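Local coordinates for glycoside hydrolase family 16 protein (Bacteroides ovatus, PDB 7KR6) that probably hydrolyses mixed-linkage beta-glucans internally as an endo-glucanase, and is captured here with a fluorinated sugar label in its cleft, at residues Trp126-Met131 against Leu235-Val240; Ile116-Thr121 against Asp146-Gly151. The protein carries 1 engineered substitution. All blocks are in the same frame, centred on the assembly; numbering follows the deposited sequence.

Interaction 1: Trp126-Met131 against Leu235-Val240. With G2F (2-deoxy-2-fluoro-alpha-D-glucopyranose), chain C.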
loop_
_atom_site.group_PDB
_atom_site.type_symbol
_atom_site.label_atom_id
_atom_site.label_comp_id
_atom_site.label_asym_id
_atom_site.label_seq_id
_atom_site.Cartn_x
_atom_site.Cartn_y
_atom_site.Cartn_z
ATOM N N TRP A 126 -8.928 7.042 -11.876
ATOM C CA TRP A 126 -8.739 6.948 -10.420
ATOM C C TRP A 126 -9.791 7.791 -9.722
ATOM O O TRP A 126 -9.509 8.918 -9.235
ATOM C CB TRP A 126 -7.303 7.369 -10.116
ATOM C CG TRP A 126 -6.905 7.381 -8.682
ATOM C CD1 TRP A 126 -7.533 6.827 -7.600
ATOM C CD2 TRP A 126 -5.702 7.980 -8.188
ATOM N NE1 TRP A 126 -6.816 7.080 -6.457
ATOM C CE2 TRP A 126 -5.697 7.795 -6.794
ATOM C CE3 TRP A 126 -4.674 8.730 -8.780
ATOM C CZ2 TRP A 126 -4.678 8.293 -5.992
ATOM C CZ3 TRP A 126 -3.660 9.211 -7.987
ATOM C CH2 TRP A 126 -3.665 8.989 -6.620
ATOM N N PRO A 127 -11.017 7.265 -9.626
ATOM C CA PRO A 127 -12.072 7.923 -8.835
ATOM C C PRO A 127 -11.849 7.717 -7.346
ATOM O O PRO A 127 -11.335 6.659 -6.950
ATOM C CB PRO A 127 -13.323 7.145 -9.194
ATOM C CG PRO A 127 -12.799 5.748 -9.589
ATOM C CD PRO A 127 -11.492 6.036 -10.291
ATOM N N ALA A 128 -12.292 8.688 -6.536
ATOM C CA ALA A 128 -12.181 8.561 -5.070
ATOM C C ALA A 128 -13.293 9.365 -4.372
ATOM O O ALA A 128 -13.815 10.382 -4.920
ATOM C CB ALA A 128 -10.807 8.978 -4.612
ATOM N N PHE A 129 -13.663 8.863 -3.217
ATOM C CA PHE A 129 -14.588 9.472 -2.247
ATOM C C PHE A 129 -13.821 9.497 -0.937
ATOM O O PHE A 129 -13.464 8.398 -0.448
ATOM C CB PHE A 129 -15.855 8.616 -2.189
ATOM C CG PHE A 129 -16.817 8.917 -1.065
ATOM C CD1 PHE A 129 -17.014 10.219 -0.593
ATOM C CD2 PHE A 129 -17.536 7.895 -0.488
ATOM C CE1 PHE A 129 -17.931 10.454 0.421
ATOM C CE2 PHE A 129 -18.469 8.124 0.513
ATOM C CZ PHE A 129 -18.654 9.419 0.966
ATOM N N TRP A 130 -13.567 10.679 -0.396
ATOM C CA TRP A 130 -12.598 10.790 0.707
ATOM C C TRP A 130 -12.844 12.041 1.550
ATOM O O TRP A 130 -13.775 12.773 1.281
ATOM C CB TRP A 130 -11.200 10.718 0.107
ATOM C CG TRP A 130 -10.847 11.688 -0.975
ATOM C CD1 TRP A 130 -11.348 11.759 -2.243
ATOM C CD2 TRP A 130 -9.733 12.585 -0.950
ATOM N NE1 TRP A 130 -10.658 12.680 -2.974
ATOM C CE2 TRP A 130 -9.668 13.202 -2.206
ATOM C CE3 TRP A 130 -8.784 12.933 0.021
ATOM C CZ2 TRP A 130 -8.655 14.092 -2.533
ATOM C CZ3 TRP A 130 -7.804 13.826 -0.311
ATOM C CH2 TRP A 130 -7.741 14.400 -1.561
ATOM N N MET A 131 -12.049 12.181 2.603
ATOM C CA MET A 131 -12.255 13.236 3.613
ATOM C C MET A 131 -10.892 13.728 4.069
ATOM O O MET A 131 -9.936 12.914 4.112
ATOM C CB MET A 131 -13.054 12.691 4.799
ATOM C CG MET A 131 -14.446 12.273 4.463
ATOM S SD MET A 131 -15.196 11.272 5.758
ATOM C CE MET A 131 -14.849 12.119 7.308
ATOM N N LEU A 235 -14.549 15.165 0.057
ATOM C CA LEU A 235 -14.054 15.360 -1.305
ATOM C C LEU A 235 -14.546 14.246 -2.211
ATOM O O LEU A 235 -14.743 13.103 -1.743
ATOM C CB LEU A 235 -12.529 15.383 -1.403
ATOM C CG LEU A 235 -11.817 16.389 -0.504
ATOM C CD1 LEU A 235 -11.329 15.730 0.766
ATOM C CD2 LEU A 235 -10.685 17.020 -1.249
ATOM N N PHE A 236 -14.754 14.630 -3.478
ATOM C CA PHE A 236 -14.970 13.683 -4.613
ATOM C C PHE A 236 -14.088 14.116 -5.765
ATOM O O PHE A 236 -13.985 15.316 -6.063
ATOM C CB PHE A 236 -16.415 13.664 -5.117
ATOM C CG PHE A 236 -17.466 13.197 -4.139
ATOM C CD1 PHE A 236 -17.763 11.864 -3.936
ATOM C CD2 PHE A 236 -18.206 14.149 -3.451
ATOM C CE1 PHE A 236 -18.782 11.481 -3.070
ATOM C CE2 PHE A 236 -19.167 13.768 -2.534
ATOM C CZ PHE A 236 -19.465 12.436 -2.350
ATOM N N ASN A 237 -13.498 13.158 -6.476
ATOM C CA ASN A 237 -12.681 13.545 -7.662
ATOM C C ASN A 237 -12.573 12.360 -8.596
ATOM O O ASN A 237 -12.785 11.202 -8.154
ATOM C CB ASN A 237 -11.272 13.998 -7.296
ATOM C CG ASN A 237 -10.442 12.854 -6.770
ATOM O OD1 ASN A 237 -10.735 12.299 -5.690
ATOM N ND2 ASN A 237 -9.583 12.309 -7.632
ATOM N N LEU A 238 -12.295 12.674 -9.849
ATOM C CA LEU A 238 -11.952 11.648 -10.867
ATOM C C LEU A 238 -10.574 12.037 -11.389
ATOM O O LEU A 238 -10.446 12.905 -12.283
ATOM C CB LEU A 238 -13.043 11.556 -11.936
ATOM C CG LEU A 238 -12.760 10.597 -13.100
ATOM C CD1 LEU A 238 -12.594 9.169 -12.607
ATOM C CD2 LEU A 238 -13.934 10.631 -14.037
ATOM N N ALA A 239 -9.535 11.402 -10.840
ATOM C CA ALA A 239 -8.157 11.628 -11.305
ATOM C C ALA A 239 -7.951 10.746 -12.537
ATOM O O ALA A 239 -8.708 9.764 -12.708
ATOM C CB ALA A 239 -7.143 11.348 -10.225
ATOM N N VAL A 240 -7.013 11.175 -13.380
ATOM C CA VAL A 240 -6.555 10.385 -14.558
ATOM C C VAL A 240 -5.047 10.178 -14.445
ATOM O O VAL A 240 -4.244 11.175 -14.432
ATOM C CB VAL A 240 -6.940 11.107 -15.858
ATOM C CG1 VAL A 240 -6.616 10.246 -17.063
ATOM C CG2 VAL A 240 -8.395 11.536 -15.855
HETATM C C1 G2F C . -5.581 10.004 -0.214
HETATM C C2 G2F C . -4.278 10.497 -0.742
HETATM C C3 G2F C . -4.463 11.670 -1.682
HETATM C C4 G2F C . -5.349 11.218 -2.816
HETATM C C5 G2F C . -6.707 10.788 -2.177
HETATM C C6 G2F C . -7.808 10.376 -3.126
HETATM O O3 G2F C . -3.200 12.139 -2.140
HETATM O O4 G2F C . -5.482 12.338 -3.761
HETATM O O5 G2F C . -6.545 9.708 -1.236
HETATM O O6 G2F C . -7.297 9.371 -4.080
HETATM F F2 G2F C . -3.409 10.760 0.360
HETATM O O HOH W 1 -8.031 9.949 -6.700
#

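Interaction 2: Ile116-Thr121 against Asp146-Gly151. Engineered in segment 146-151: Ala149 (natural residue Glu). With G2F (2-deoxy-2-fluoro-alpha-D-glucopyranose), chain C.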
loop_
_atom_site.group_PDB
_atom_site.type_symbol
_atom_site.label_atom_id
_atom_site.label_comp_id
_atom_site.label_asym_id
_atom_site.label_seq_id
_atom_site.Cartn_x
_atom_site.Cartn_y
_atom_site.Cartn_z
ATOM N N ILE A 116 -22.858 6.241 -5.713
ATOM C CA ILE A 116 -21.894 6.580 -6.782
ATOM C C ILE A 116 -21.972 5.528 -7.880
ATOM O O ILE A 116 -21.896 4.325 -7.574
ATOM C CB ILE A 116 -20.461 6.681 -6.222
ATOM C CG1 ILE A 116 -20.384 7.643 -5.034
ATOM C CG2 ILE A 116 -19.488 7.095 -7.298
ATOM C CD1 ILE A 116 -19.019 7.687 -4.367
ATOM N N LYS A 117 -21.968 6.030 -9.101
ATOM C CA LYS A 117 -21.825 5.239 -10.338
ATOM C C LYS A 117 -20.460 5.578 -10.916
ATOM O O LYS A 117 -20.176 6.743 -11.168
ATOM C CB LYS A 117 -22.948 5.557 -11.325
ATOM C CG LYS A 117 -22.852 4.684 -12.576
ATOM C CD LYS A 117 -24.160 4.665 -13.323
ATOM C CE LYS A 117 -24.108 5.472 -14.582
ATOM N NZ LYS A 117 -25.474 5.657 -15.132
ATOM N N LEU A 118 -19.666 4.543 -11.162
ATOM C CA LEU A 118 -18.245 4.683 -11.544
ATOM C C LEU A 118 -18.106 4.250 -12.997
ATOM O O LEU A 118 -18.723 3.276 -13.425
ATOM C CB LEU A 118 -17.381 3.814 -10.630
ATOM C CG LEU A 118 -17.266 4.296 -9.197
ATOM C CD1 LEU A 118 -16.496 3.304 -8.340
ATOM C CD2 LEU A 118 -16.660 5.697 -9.156
ATOM N N PRO A 119 -17.211 4.921 -13.740
ATOM C CA PRO A 119 -16.795 4.481 -15.068
ATOM C C PRO A 119 -15.924 3.224 -14.900
ATOM O O PRO A 119 -15.362 2.943 -13.833
ATOM C CB PRO A 119 -15.921 5.628 -15.576
ATOM C CG PRO A 119 -15.314 6.156 -14.313
ATOM C CD PRO A 119 -16.388 6.027 -13.253
ATOM N N LYS A 120 -15.793 2.464 -15.980
ATOM C CA LYS A 120 -14.700 1.476 -16.089
ATOM C C LYS A 120 -13.354 2.179 -15.938
ATOM O O LYS A 120 -13.024 3.068 -16.731
ATOM C CB LYS A 120 -14.903 0.697 -17.393
ATOM C CG LYS A 120 -16.123 -0.207 -17.282
ATOM C CD LYS A 120 -16.306 -1.167 -18.393
ATOM C CE LYS A 120 -17.715 -1.720 -18.399
ATOM N NZ LYS A 120 -18.003 -2.568 -17.221
ATOM N N THR A 121 -12.574 1.776 -14.939
ATOM C CA THR A 121 -11.326 2.487 -14.593
ATOM C C THR A 121 -10.139 1.935 -15.373
ATOM O O THR A 121 -9.099 2.655 -15.447
ATOM C CB THR A 121 -11.047 2.422 -13.089
ATOM O OG1 THR A 121 -11.002 1.064 -12.614
ATOM C CG2 THR A 121 -12.074 3.225 -12.333
ATOM N N ASP A 146 -9.444 7.882 3.016
ATOM C CA ASP A 146 -9.811 7.470 1.654
ATOM C C ASP A 146 -10.868 6.393 1.824
ATOM O O ASP A 146 -10.517 5.252 2.058
ATOM C CB ASP A 146 -8.582 7.111 0.856
ATOM C CG ASP A 146 -8.830 6.897 -0.599
ATOM O OD1 ASP A 146 -9.920 7.319 -1.089
ATOM O OD2 ASP A 146 -7.818 6.398 -1.229
ATOM N N ILE A 147 -12.144 6.774 1.702
ATOM C CA ILE A 147 -13.253 5.834 1.977
ATOM C C ILE A 147 -13.237 4.770 0.866
ATOM O O ILE A 147 -13.269 3.565 1.153
ATOM C CB ILE A 147 -14.616 6.536 2.063
ATOM C CG1 ILE A 147 -14.669 7.530 3.223
ATOM C CG2 ILE A 147 -15.728 5.512 2.169
ATOM C CD1 ILE A 147 -15.856 8.433 3.183
ATOM N N MET A 148 -13.167 5.244 -0.357
ATOM C CA MET A 148 -13.111 4.337 -1.523
ATOM C C MET A 148 -12.256 5.005 -2.583
ATOM O O MET A 148 -12.399 6.187 -2.841
ATOM C CB MET A 148 -14.533 4.090 -2.042
ATOM C CG MET A 148 -14.670 3.340 -3.389
ATOM S SD MET A 148 -14.352 4.318 -4.870
ATOM C CE MET A 148 -15.792 5.388 -4.926
ATOM N N ALA A 149 -11.407 4.204 -3.210
ATOM C CA ALA A 149 -10.745 4.531 -4.469
ATOM C C ALA A 149 -10.738 3.268 -5.311
ATOM O O ALA A 149 -10.634 2.173 -4.754
ATOM C CB ALA A 149 -9.361 5.019 -4.238
ATOM N N MET A 150 -10.876 3.441 -6.612
ATOM C CA MET A 150 -10.627 2.314 -7.560
ATOM C C MET A 150 -9.591 2.779 -8.564
ATOM O O MET A 150 -9.283 3.981 -8.667
ATOM C CB MET A 150 -11.915 1.882 -8.254
ATOM C CG MET A 150 -12.933 1.390 -7.273
ATOM S SD MET A 150 -14.343 0.536 -7.973
ATOM C CE MET A 150 -13.612 -1.083 -8.231
ATOM N N GLY A 151 -9.016 1.828 -9.294
ATOM C CA GLY A 151 -8.045 2.190 -10.345
ATOM C C GLY A 151 -6.626 1.761 -10.008
ATOM O O GLY A 151 -5.706 2.111 -10.772
HETATM C C1 G2F C . -5.581 10.004 -0.214
HETATM C C2 G2F C . -4.278 10.497 -0.742
HETATM C C3 G2F C . -4.463 11.670 -1.682
HETATM C C4 G2F C . -5.349 11.218 -2.816
HETATM C C5 G2F C . -6.707 10.788 -2.177
HETATM C C6 G2F C . -7.808 10.376 -3.126
HETATM O O3 G2F C . -3.200 12.139 -2.140
HETATM O O4 G2F C . -5.482 12.338 -3.761
HETATM O O5 G2F C . -6.545 9.708 -1.236
HETATM O O6 G2F C . -7.297 9.371 -4.080
HETATM F F2 G2F C . -3.409 10.760 0.360
#

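Interaction 1: Trp126-Met131 against Leu235-Val240
Trp126-Met131 and Leu235-Val240 are neighbouring antiparallel strands, their local axes 162° apart. Trp126 with Ala239, Ala128 with Asn237 and Trp130 with Leu235 form hydrogen-bonded pairs, each with two N-H to O=C bonds. Between them, the non-hydrogen-bonded pairs Pro127-Leu238 and Phe129-Phe236 turn their side chains to the other face of the sheet. The pair belongs to the beta-jelly-roll sandwich of glycoside hydrolase family 16: one face lines the glycan cleft and the other packs inward against strand 261-271. On the cleft face, Trp130 has CG between its backbone N and carbonyl carbon (chi1 55°), which swings the indole across toward the neighbouring strand. Leu235 CB then lies over one ring face, 3.7 Å from the centroid of the five-membered ring of Trp130. The opposite face carries the sugar, with G2F C6 3.5 Å from Trp130 CE2. Trp130 NE1 donates to Asn237 OD1 at 2.7 Å, a bond that fixes the rotation of the indole; the amide stands nearly perpendicular to the ring, and the donor lies above the amide plane. Asn237 ND2 is held by Tyr67 OH and by a water at 3.0 Å. That water also donates to Trp126 O and lies 2.8 Å from G2F O6, so Asn237 links Trp130 directly, and the sugar's O6 through that water. On the inward face, the rings of Phe129 and Phe236 lie side by side with planes only 7° apart. They are slid so far that they barely overlap, with Phe129 CD1 and Phe236 CE1 touching at 3.3 Å. Nearby, Leu238 CD1 packs against Pro127 CB at 4.0 Å.

Interaction 2: Ile116-Thr121 against Asp146-Gly151
Met148 and Met150, which meet Ile116 and Leu118 here, lie on the strand with the Glu-Ile-Asp-Ile-Met-Glu signature of glycoside hydrolase family 16, whose last glutamate is engineered to Ala149 in this protein. The strand has a classic beta bulge at Ile147 and Met148, both facing Phe129. From the bulge onward, Met148 and Met150 direct their side chains toward Ile116-Thr121, while CB of Ala149 points away from that segment. Met148 starts extended, CG anti to its own N (chi1 171°), and then bends at the two following torsions, bringing its methyl CE tip to tip with two partners: Ile116 CD1 at 4.0 Å and Leu118 CD1 at 4.1 Å. Met150 instead crosses Leu118 at a slant, and its SD sits 3.5 Å from Leu118 CD1, so that single leucine methyl is shared by a thioether sulfur and a methionine methyl. Tyr199 of strand 197-203 also touches Ile116, Leu118 and Met148. Where the segments end, Thr121 comes alongside Gly151, with OG1 of Thr121 3.9 Å from CA of Gly151. That hydroxyl finds its polar partner outside the two segments, in Gln192 NE2. At the other end of the signature strand, Asp146 OD2 lies 3.5 Å from G2F O5, on the cleft side. Across the two segments no polar bond is formed; the contact rests mainly on methyls and thioethers, whose cohesion is dispersive and depends on close fit more than on direction.

Interactions 1 and 2 have centres about 7 Å apart and join along the pairing of strands 125-133 and 144-150. Phe129 N and Met148 O are 3.0 Å apart, and Pro127 O and Met150 N 3.3 Å, both probable hydrogen bonds. On the face of Pro127 and Phe129 the two contacts share neighbours: Pro127 touches Leu118 and Thr121, while Met264 meets Pro127 and Leu238 as well as Ile116 and Leu118. G2F lies on the face of Trp126 and Trp130. Interaction 1 supplies the Trp130 face and Trp126, whereas interaction 2 brings Asp146 near the ring oxygen; Asn61 ND2, outside both, is hydrogen-bonded to the sugar. Trp130 also touches Asp146, so the two contacts meet directly beside the sugar.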